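Local coordinates for acyl-coenzyme A oxidase 3 (Yarrowia lipolytica, PDB 5YS9), which oxidises acyl-CoA to trans-2-enoyl-CoA with FAD as cofactor and oxygen as electron acceptor, releasing hydrogen peroxide in peroxisomal fatty acid beta-oxidation, at residues Leu489-Lys492 and Gly493-Gln496; Val509-Glu512 and Ala513-Val517; Gly605-Gln608 and Pro609-Asp613. All coordinates share one frame; numbering follows the deposited sequence.

Interaction 1: Leu489-Lys492 and Gly493-Gln496; sequences LANK and GLEQ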
ATOM      1  N   LEU A 489      -1.080 -34.244   3.985  1.00 45.11           N
ATOM      2  CA  LEU A 489      -0.439 -34.826   2.777  1.00 44.38           C
ATOM      3  C   LEU A 489      -0.469 -36.385   2.713  1.00 47.90           C
ATOM      4  O   LEU A 489      -0.269 -36.973   1.631  1.00 43.30           O
ATOM      5  CB  LEU A 489       1.011 -34.334   2.683  1.00 46.12           C
ATOM      6  CG  LEU A 489       1.430 -33.233   1.704  1.00 49.53           C
ATOM      7  CD1 LEU A 489       0.324 -32.237   1.389  1.00 54.01           C
ATOM      8  CD2 LEU A 489       2.675 -32.529   2.217  1.00 44.14           C
ATOM      9  N   ALA A 490      -0.673 -37.014   3.885  1.00 49.56           N
ATOM     10  CA  ALA A 490      -0.846 -38.460   4.053  1.00 45.00           C
ATOM     11  C   ALA A 490      -2.298 -38.891   3.957  1.00 44.77           C
ATOM     12  O   ALA A 490      -2.580 -40.072   3.843  1.00 46.66           O
ATOM     13  CB  ALA A 490      -0.293 -38.882   5.408  1.00 42.83           C
ATOM     14  N   ASN A 491      -3.219 -37.941   4.005  1.00 45.95           N
ATOM     15  CA  ASN A 491      -4.627 -38.250   3.986  1.00 48.77           C
ATOM     16  C   ASN A 491      -5.185 -38.471   2.565  1.00 48.75           C
ATOM     17  O   ASN A 491      -5.492 -37.518   1.824  1.00 49.60           O
ATOM     18  CB  ASN A 491      -5.378 -37.129   4.697  1.00 55.55           C
ATOM     19  CG  ASN A 491      -6.802 -37.496   5.020  1.00 53.15           C
ATOM     20  OD1 ASN A 491      -7.333 -38.506   4.533  1.00 60.48           O
ATOM     21  ND2 ASN A 491      -7.431 -36.675   5.840  1.00 47.76           N
ATOM     22  N   LYS A 492      -5.388 -39.741   2.235  1.00 49.45           N
ATOM     23  CA  LYS A 492      -5.736 -40.170   0.875  1.00 47.24           C
ATOM     24  C   LYS A 492      -7.258 -40.204   0.638  1.00 46.46           C
ATOM     25  O   LYS A 492      -7.710 -40.437  -0.485  1.00 46.57           O
ATOM     26  CB  LYS A 492      -5.137 -41.541   0.569  1.00 47.69           C
ATOM     27  CG  LYS A 492      -3.747 -41.846   1.133  1.00 46.98           C
ATOM     28  CD  LYS A 492      -2.699 -40.779   0.886  1.00 46.72           C
ATOM     29  CE  LYS A 492      -2.479 -40.457  -0.574  1.00 49.02           C
ATOM     30  NZ  LYS A 492      -1.299 -39.545  -0.638  1.00 52.23           N
ATOM     31  N   GLY A 493      -8.039 -39.950   1.686  1.00 46.64           N
ATOM     32  CA  GLY A 493      -9.465 -39.652   1.535  1.00 47.83           C
ATOM     33  C   GLY A 493      -9.717 -38.404   0.716  1.00 47.45           C
ATOM     34  O   GLY A 493     -10.799 -38.250   0.172  1.00 55.34           O
ATOM     35  N   LEU A 494      -8.715 -37.522   0.642  1.00 49.97           N
ATOM     36  CA  LEU A 494      -8.780 -36.236  -0.084  1.00 50.89           C
ATOM     37  C   LEU A 494      -8.754 -36.372  -1.590  1.00 53.95           C
ATOM     38  O   LEU A 494      -9.195 -35.459  -2.276  1.00 54.44           O
ATOM     39  CB  LEU A 494      -7.611 -35.308   0.326  1.00 49.94           C
ATOM     40  CG  LEU A 494      -7.494 -34.860   1.799  1.00 52.16           C
ATOM     41  CD1 LEU A 494      -6.236 -34.032   2.088  1.00 48.87           C
ATOM     42  CD2 LEU A 494      -8.749 -34.111   2.219  1.00 49.37           C
ATOM     43  N   GLU A 495      -8.207 -37.474  -2.107  1.00 58.26           N
ATOM     44  CA  GLU A 495      -8.189 -37.716  -3.556  1.00 62.87           C
ATOM     45  C   GLU A 495      -9.619 -37.661  -4.116  1.00 58.79           C
ATOM     46  O   GLU A 495      -9.875 -36.967  -5.077  1.00 58.13           O
ATOM     47  CB  GLU A 495      -7.513 -39.058  -3.912  1.00 62.81           C
ATOM     48  CG  GLU A 495      -6.039 -39.135  -3.513  1.00 68.09           C
ATOM     49  CD  GLU A 495      -5.356 -40.499  -3.732  1.00 63.03           C
ATOM     50  OE1 GLU A 495      -5.977 -41.578  -3.637  1.00 63.46           O
ATOM     51  OE2 GLU A 495      -4.149 -40.483  -3.974  1.00 65.23           O
ATOM     52  N   GLN A 496     -10.535 -38.368  -3.467  1.00 61.36           N
ATOM     53  CA  GLN A 496     -11.920 -38.522  -3.923  1.00 62.75           C
ATOM     54  C   GLN A 496     -12.840 -37.433  -3.336  1.00 58.41           C
ATOM     55  O   GLN A 496     -13.886 -37.159  -3.906  1.00 55.97           O
ATOM     56  CB  GLN A 496     -12.504 -39.902  -3.505  1.00 69.59           C
ATOM     57  CG  GLN A 496     -11.602 -41.139  -3.651  1.00 80.23           C
ATOM     58  CD  GLN A 496     -11.498 -41.659  -5.076  1.00 81.92           C
ATOM     59  OE1 GLN A 496     -10.462 -41.521  -5.738  1.00 83.45           O
ATOM     60  NE2 GLN A 496     -12.570 -42.273  -5.549  1.00 78.51           N
TER

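Interaction 2: Val509-Glu512 and Ala513-Val517; sequences VLIE and AWEKV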
ATOM      1  N   VAL A 509     -16.078 -29.452   7.463  1.00 46.63           N
ATOM      2  CA  VAL A 509     -16.192 -29.589   6.018  1.00 47.89           C
ATOM      3  C   VAL A 509     -15.255 -28.585   5.342  1.00 49.43           C
ATOM      4  O   VAL A 509     -14.419 -28.940   4.487  1.00 48.97           O
ATOM      5  CB  VAL A 509     -17.658 -29.384   5.596  1.00 47.15           C
ATOM      6  CG1 VAL A 509     -17.802 -29.366   4.085  1.00 46.68           C
ATOM      7  CG2 VAL A 509     -18.533 -30.476   6.238  1.00 49.40           C
ATOM      8  N   LEU A 510     -15.400 -27.334   5.768  1.00 47.24           N
ATOM      9  CA  LEU A 510     -14.559 -26.235   5.320  1.00 43.79           C
ATOM     10  C   LEU A 510     -13.065 -26.524   5.622  1.00 41.25           C
ATOM     11  O   LEU A 510     -12.191 -26.214   4.800  1.00 34.79           O
ATOM     12  CB  LEU A 510     -15.012 -24.921   5.967  1.00 44.23           C
ATOM     13  CG  LEU A 510     -16.481 -24.462   5.861  1.00 45.57           C
ATOM     14  CD1 LEU A 510     -16.667 -23.183   6.665  1.00 47.10           C
ATOM     15  CD2 LEU A 510     -16.937 -24.268   4.423  1.00 45.33           C
ATOM     16  N   ILE A 511     -12.765 -27.162   6.760  1.00 38.25           N
ATOM     17  CA  ILE A 511     -11.375 -27.605   6.988  1.00 40.23           C
ATOM     18  C   ILE A 511     -10.910 -28.609   5.906  1.00 41.08           C
ATOM     19  O   ILE A 511      -9.829 -28.458   5.295  1.00 34.47           O
ATOM     20  CB  ILE A 511     -11.183 -28.160   8.395  1.00 39.26           C
ATOM     21  CG1 ILE A 511     -11.187 -26.989   9.402  1.00 38.97           C
ATOM     22  CG2 ILE A 511      -9.864 -28.935   8.503  1.00 39.40           C
ATOM     23  CD1 ILE A 511     -11.341 -27.393  10.856  1.00 37.44           C
ATOM     24  N   GLU A 512     -11.760 -29.591   5.644  1.00 42.43           N
ATOM     25  CA  GLU A 512     -11.440 -30.629   4.681  1.00 47.43           C
ATOM     26  C   GLU A 512     -11.209 -29.998   3.300  1.00 42.61           C
ATOM     27  O   GLU A 512     -10.288 -30.370   2.575  1.00 38.79           O
ATOM     28  CB  GLU A 512     -12.554 -31.678   4.650  1.00 50.89           C
ATOM     29  CG  GLU A 512     -12.203 -32.970   3.923  1.00 56.51           C
ATOM     30  CD  GLU A 512     -13.452 -33.698   3.466  1.00 58.72           C
ATOM     31  OE1 GLU A 512     -13.803 -33.667   2.273  1.00 63.49           O
ATOM     32  OE2 GLU A 512     -14.135 -34.272   4.322  1.00 58.09           O
ATOM     33  N   ALA A 513     -12.028 -29.015   2.973  1.00 42.40           N
ATOM     34  CA  ALA A 513     -11.919 -28.343   1.685  1.00 46.29           C
ATOM     35  C   ALA A 513     -10.572 -27.585   1.494  1.00 42.94           C
ATOM     36  O   ALA A 513     -10.044 -27.557   0.399  1.00 38.14           O
ATOM     37  CB  ALA A 513     -13.108 -27.404   1.496  1.00 47.24           C
ATOM     38  N   TRP A 514     -10.037 -26.986   2.564  1.00 39.59           N
ATOM     39  CA  TRP A 514      -8.685 -26.379   2.536  1.00 38.34           C
ATOM     40  C   TRP A 514      -7.556 -27.426   2.512  1.00 37.89           C
ATOM     41  O   TRP A 514      -6.487 -27.193   1.906  1.00 35.38           O
ATOM     42  CB  TRP A 514      -8.492 -25.353   3.687  1.00 37.67           C
ATOM     43  CG  TRP A 514      -9.134 -24.088   3.332  1.00 38.99           C
ATOM     44  CD1 TRP A 514     -10.317 -23.597   3.807  1.00 38.92           C
ATOM     45  CD2 TRP A 514      -8.684 -23.171   2.328  1.00 38.66           C
ATOM     46  NE1 TRP A 514     -10.624 -22.414   3.154  1.00 39.63           N
ATOM     47  CE2 TRP A 514      -9.641 -22.131   2.247  1.00 37.29           C
ATOM     48  CE3 TRP A 514      -7.561 -23.130   1.475  1.00 38.04           C
ATOM     49  CZ2 TRP A 514      -9.502 -21.043   1.363  1.00 37.63           C
ATOM     50  CZ3 TRP A 514      -7.409 -22.048   0.613  1.00 35.74           C
ATOM     51  CH2 TRP A 514      -8.391 -21.019   0.550  1.00 36.55           C
ATOM     52  N   GLU A 515      -7.781 -28.559   3.180  1.00 35.43           N
ATOM     53  CA  GLU A 515      -6.869 -29.700   3.078  1.00 36.60           C
ATOM     54  C   GLU A 515      -6.861 -30.243   1.665  1.00 36.63           C
ATOM     55  O   GLU A 515      -5.780 -30.561   1.129  1.00 39.17           O
ATOM     56  CB  GLU A 515      -7.193 -30.790   4.124  1.00 37.06           C
ATOM     57  CG  GLU A 515      -6.959 -30.335   5.570  1.00 36.46           C
ATOM     58  CD  GLU A 515      -7.213 -31.429   6.612  1.00 42.39           C
ATOM     59  OE1 GLU A 515      -7.770 -32.504   6.274  1.00 49.69           O
ATOM     60  OE2 GLU A 515      -6.842 -31.232   7.792  1.00 42.60           O
ATOM     61  N   LYS A 516      -8.026 -30.293   1.016  1.00 37.65           N
ATOM     62  CA  LYS A 516      -8.036 -30.788  -0.333  1.00 41.35           C
ATOM     63  C   LYS A 516      -7.200 -29.932  -1.287  1.00 39.24           C
ATOM     64  O   LYS A 516      -6.379 -30.435  -2.007  1.00 38.40           O
ATOM     65  CB  LYS A 516      -9.448 -30.918  -0.919  1.00 47.10           C
ATOM     66  CG  LYS A 516      -9.441 -31.957  -2.050  1.00 46.99           C
ATOM     67  CD  LYS A 516     -10.495 -31.761  -3.103  1.00 46.97           C
ATOM     68  CE  LYS A 516     -10.312 -32.724  -4.269  1.00 47.81           C
ATOM     69  NZ  LYS A 516     -10.873 -34.078  -4.027  1.00 46.43           N
ATOM     70  N   VAL A 517      -7.467 -28.643  -1.332  1.00 40.88           N
ATOM     71  CA  VAL A 517      -6.817 -27.787  -2.318  1.00 40.14           C
ATOM     72  C   VAL A 517      -5.293 -27.630  -2.037  1.00 39.72           C
ATOM     73  O   VAL A 517      -4.523 -27.555  -2.974  1.00 39.64           O
ATOM     74  CB  VAL A 517      -7.555 -26.420  -2.485  1.00 41.33           C
ATOM     75  CG1 VAL A 517      -9.003 -26.663  -2.925  1.00 40.89           C
ATOM     76  CG2 VAL A 517      -7.511 -25.579  -1.205  1.00 40.38           C
TER

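Interaction 3: Gly605-Gln608 and Pro609-Asp613; sequences GFLQ and PKDID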
ATOM      1  N   GLY A 605     -12.316 -30.004  -7.908  1.00 54.90           N
ATOM      2  CA  GLY A 605     -13.589 -30.700  -8.031  1.00 51.81           C
ATOM      3  C   GLY A 605     -14.302 -30.895  -6.714  1.00 51.92           C
ATOM      4  O   GLY A 605     -15.255 -31.653  -6.654  1.00 51.92           O
ATOM      5  N   PHE A 606     -13.873 -30.189  -5.667  1.00 50.23           N
ATOM      6  CA  PHE A 606     -14.582 -30.195  -4.393  1.00 46.13           C
ATOM      7  C   PHE A 606     -15.949 -29.480  -4.464  1.00 44.20           C
ATOM      8  O   PHE A 606     -16.914 -29.894  -3.817  1.00 38.15           O
ATOM      9  CB  PHE A 606     -13.740 -29.530  -3.320  1.00 47.67           C
ATOM     10  CG  PHE A 606     -14.209 -29.810  -1.913  1.00 50.51           C
ATOM     11  CD1 PHE A 606     -13.860 -30.987  -1.269  1.00 47.81           C
ATOM     12  CD2 PHE A 606     -15.014 -28.904  -1.236  1.00 47.90           C
ATOM     13  CE1 PHE A 606     -14.277 -31.236   0.020  1.00 46.82           C
ATOM     14  CE2 PHE A 606     -15.444 -29.156   0.054  1.00 45.06           C
ATOM     15  CZ  PHE A 606     -15.080 -30.317   0.686  1.00 45.33           C
ATOM     16  N   LEU A 607     -15.997 -28.406  -5.234  1.00 42.03           N
ATOM     17  CA  LEU A 607     -17.205 -27.626  -5.458  1.00 45.10           C
ATOM     18  C   LEU A 607     -17.511 -27.590  -6.963  1.00 44.79           C
ATOM     19  O   LEU A 607     -16.630 -27.752  -7.792  1.00 41.93           O
ATOM     20  CB  LEU A 607     -16.984 -26.188  -4.981  1.00 44.22           C
ATOM     21  CG  LEU A 607     -16.672 -25.862  -3.510  1.00 45.80           C
ATOM     22  CD1 LEU A 607     -16.761 -24.358  -3.263  1.00 44.72           C
ATOM     23  CD2 LEU A 607     -17.579 -26.576  -2.526  1.00 47.39           C
ATOM     24  N   GLN A 608     -18.772 -27.382  -7.303  1.00 48.06           N
ATOM     25  CA  GLN A 608     -19.174 -27.158  -8.689  1.00 55.69           C
ATOM     26  C   GLN A 608     -19.688 -25.703  -8.794  1.00 57.57           C
ATOM     27  O   GLN A 608     -19.889 -25.038  -7.755  1.00 50.70           O
ATOM     28  CB  GLN A 608     -20.255 -28.177  -9.097  1.00 59.78           C
ATOM     29  CG  GLN A 608     -19.886 -29.663  -8.940  1.00 60.54           C
ATOM     30  CD  GLN A 608     -21.011 -30.444  -8.255  1.00 67.70           C
ATOM     31  OE1 GLN A 608     -21.223 -30.340  -7.030  1.00 66.03           O
ATOM     32  NE2 GLN A 608     -21.764 -31.190  -9.044  1.00 67.07           N
ATOM     33  N   PRO A 609     -19.882 -25.193 -10.037  1.00 60.01           N
ATOM     34  CA  PRO A 609     -20.403 -23.842 -10.272  1.00 56.97           C
ATOM     35  C   PRO A 609     -21.538 -23.403  -9.343  1.00 60.11           C
ATOM     36  O   PRO A 609     -21.520 -22.281  -8.850  1.00 58.59           O
ATOM     37  CB  PRO A 609     -20.878 -23.930 -11.707  1.00 61.19           C
ATOM     38  CG  PRO A 609     -19.820 -24.800 -12.345  1.00 62.50           C
ATOM     39  CD  PRO A 609     -19.416 -25.803 -11.306  1.00 61.29           C
ATOM     40  N   LYS A 610     -22.483 -24.291  -9.062  1.00 63.00           N
ATOM     41  CA  LYS A 610     -23.597 -23.948  -8.189  1.00 65.41           C
ATOM     42  C   LYS A 610     -23.142 -23.759  -6.723  1.00 66.63           C
ATOM     43  O   LYS A 610     -23.778 -23.025  -5.979  1.00 76.27           O
ATOM     44  CB  LYS A 610     -24.708 -25.015  -8.278  1.00 76.59           C
ATOM     45  CG  LYS A 610     -26.133 -24.484  -8.097  1.00 82.84           C
ATOM     46  CD  LYS A 610     -27.082 -25.500  -7.438  1.00 85.94           C
ATOM     47  CE  LYS A 610     -28.445 -25.602  -8.130  1.00 85.67           C
ATOM     48  NZ  LYS A 610     -28.431 -26.628  -9.220  1.00 88.46           N
ATOM     49  N   ASP A 611     -22.065 -24.411  -6.296  1.00 62.65           N
ATOM     50  CA  ASP A 611     -21.629 -24.307  -4.893  1.00 59.37           C
ATOM     51  C   ASP A 611     -20.955 -22.977  -4.537  1.00 56.94           C
ATOM     52  O   ASP A 611     -20.971 -22.565  -3.381  1.00 58.85           O
ATOM     53  CB  ASP A 611     -20.703 -25.462  -4.539  1.00 59.85           C
ATOM     54  CG  ASP A 611     -21.380 -26.830  -4.652  1.00 60.32           C
ATOM     55  OD1 ASP A 611     -22.544 -26.967  -4.222  1.00 56.67           O
ATOM     56  OD2 ASP A 611     -20.724 -27.775  -5.168  1.00 66.52           O
ATOM     57  N   ILE A 612     -20.392 -22.310  -5.534  1.00 52.49           N
ATOM     58  CA  ILE A 612     -19.818 -20.980  -5.387  1.00 52.84           C
ATOM     59  C   ILE A 612     -20.900 -19.958  -5.093  1.00 52.43           C
ATOM     60  O   ILE A 612     -20.701 -19.086  -4.245  1.00 52.15           O
ATOM     61  CB  ILE A 612     -19.093 -20.505  -6.686  1.00 57.23           C
ATOM     62  CG1 ILE A 612     -18.008 -21.499  -7.128  1.00 54.50           C
ATOM     63  CG2 ILE A 612     -18.495 -19.103  -6.516  1.00 57.10           C
ATOM     64  CD1 ILE A 612     -17.093 -21.933  -6.013  1.00 55.94           C
ATOM     65  N   ASP A 613     -22.019 -20.036  -5.819  1.00 50.79           N
ATOM     66  CA  ASP A 613     -23.199 -19.201  -5.517  1.00 50.51           C
ATOM     67  C   ASP A 613     -23.562 -19.331  -4.056  1.00 46.21           C
ATOM     68  O   ASP A 613     -23.775 -18.324  -3.397  1.00 47.73           O
ATOM     69  CB  ASP A 613     -24.439 -19.573  -6.344  1.00 51.51           C
ATOM     70  CG  ASP A 613     -24.271 -19.297  -7.820  1.00 56.90           C
ATOM     71  OD1 ASP A 613     -23.118 -19.248  -8.299  1.00 54.73           O
ATOM     72  OD2 ASP A 613     -25.302 -19.141  -8.513  1.00 65.00           O
TER

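Interaction 1: Leu489-Lys492 and Gly493-Gln496
Lys492 and Glu495 face each other across a tight bend. The lysine chain, bent at its second and third torsions, runs obliquely across the glutamate, with Lys492 CE 3.8 Å from Glu495 OE2. The charged ends stay farther apart, with Lys492 NZ 4.5 Å from Glu495 OE2, beyond salt-bridge range. The backbone of the same pair is joined by a weak bond from Glu495 N to Lys492 O, 3.4 Å long, and Glu495 CB and CG lie against that carbonyl oxygen. Asn491 reaches forward with its side-chain amide to the backbone of Gly493, where OD1 accepts from Gly493 N at 3.3 Å. The N-H points only roughly at the oxygen (140°), and the donor is tilted 30° from the carbonyl plane. This residue-to-second-neighbour bond is an Asx turn. A second weak backbone bond runs from Leu494 N to Asn491 O, and Leu494 CG comes within 3.3 Å of the same oxygen before the side chain continues onto Glu515 and Asn519 of helix 507-534. Within itself, this exposed turn between helices 458-477 and 507-534 thus has one side-chain amide bond and two weak backbone bonds, while Lys516 NZ grips Leu494 O from the helix; the lysine and glutamate probably add a diffuse electrostatic attraction, and not a directed bond, across the bend.

Interaction 2: Val509-Glu512 and Ala513-Val517
Ile511 and Glu515, one helical turn apart, lie side by side and point the same way. The methyl branch CG2 of Ile511 touches the carboxylate end of Glu515, 3.9 Å from OE2. In Glu515 a chi1 of -66°, with CG beside the backbone N, lays CG 3.4 Å from Ile511 O, and the extended chain beyond carries the carboxylate alongside the isoleucine. Ile511 O itself takes the Glu515 N-H at 2.9 Å. Backbone bonds of the same i to i+4 kind join Val509 O to Ala513 N, Leu510 O to Trp514 N and Glu512 O to Lys516 N, the regular pattern of an alpha-helix. The two segments are consecutive turns near the start of helix 507-534, in the second helical domain of the C-terminal half of the acyl-CoA oxidase fold. Trp514 stands off the helix with its indole CD1 3.4 Å from Leu510 O, approached obliquely by that oxygen; the ring then meets Phe601 edge-to-face and packs on helix 579-596. Ala513, whose CB sits 3.6 Å from both Val509 O and Leu510 O, adds little bulk where Phe601 and Phe606 press against the helix. Glu512 and Lys516 both set CG anti to the backbone N, at chi1 -167° and -156°, yet their charged ends do not pair: Glu512 OE1 and Lys516 NZ are 7.0 Å apart. Glu512 instead forms a salt bridge with Arg502 through OE2. The lysine chain is extended until its last torsion, where a bend delivers the ammonium to the backbone carbonyls of Ala497 and Leu494, and weakly to that of Glu495.

Interaction 3: Gly605-Gln608 and Pro609-Asp613
Asp611 and Gln608 exchange two hydrogen bonds. Gln608 N gives its hydrogen to Asp611 OD2 at 2.9 Å, a nearly straight bond (167°) that meets the carboxylate oxygen on its anti side, 27° out of the carboxylate plane. In return Asp611 N donates to Gln608 O at 2.7 Å, coming from above the carbonyl plane. The aspartate reaches back because its CG stands beside its own backbone N (chi1 -62°), which aims the carboxylate at the preceding peptides. These bonds close the first turn as the chain enters helix 609-628, just after the Schellman motif in which Gly605, at positive phi, ends helix 598-604. A lysine in place of Asp611 would probably leave Gln608 N without this acceptor, so that of the two hydrogen bonds just described the backbone one alone would remain. Apolar contacts run beside the polar ones. Leu607 sets its CB against Asp611 CB at 3.8 Å, with CD2 close by, and its other methyl, CD1, meets Ile612 CD1 at 3.7 Å. The leucine and isoleucine side chains cross at about a right angle, with the i to i+5 spacing of a hydrophobic staple bridging the start of a helix. Leu607 also packs on Leu499 and Phe601, and Ile612 on Ser598 and Leu602 of the preceding helix. Across the subunit interface Asp613 makes a salt bridge to Arg603 of the second subunit.

The three contacts come in series along the chain, on the same side of its centre: a loop turn (interaction 1), two turns of helix 507-534 (interaction 2) and the passage from helix 598-604 into helix 609-628 (interaction 3). Interaction 2 is the hub. Its centre lies about 11 Å from that of interaction 1, to which Lys516 NZ ties it through Leu494 O, and about 13 Å from that of interaction 3, whose Phe606 packs on Glu512, Ala513 and Lys516. Interactions 1 and 3 are about 20 Å apart by centres and do not touch. Helix 507-534 thus links a surface loop to a helix junction that reaches the second subunit.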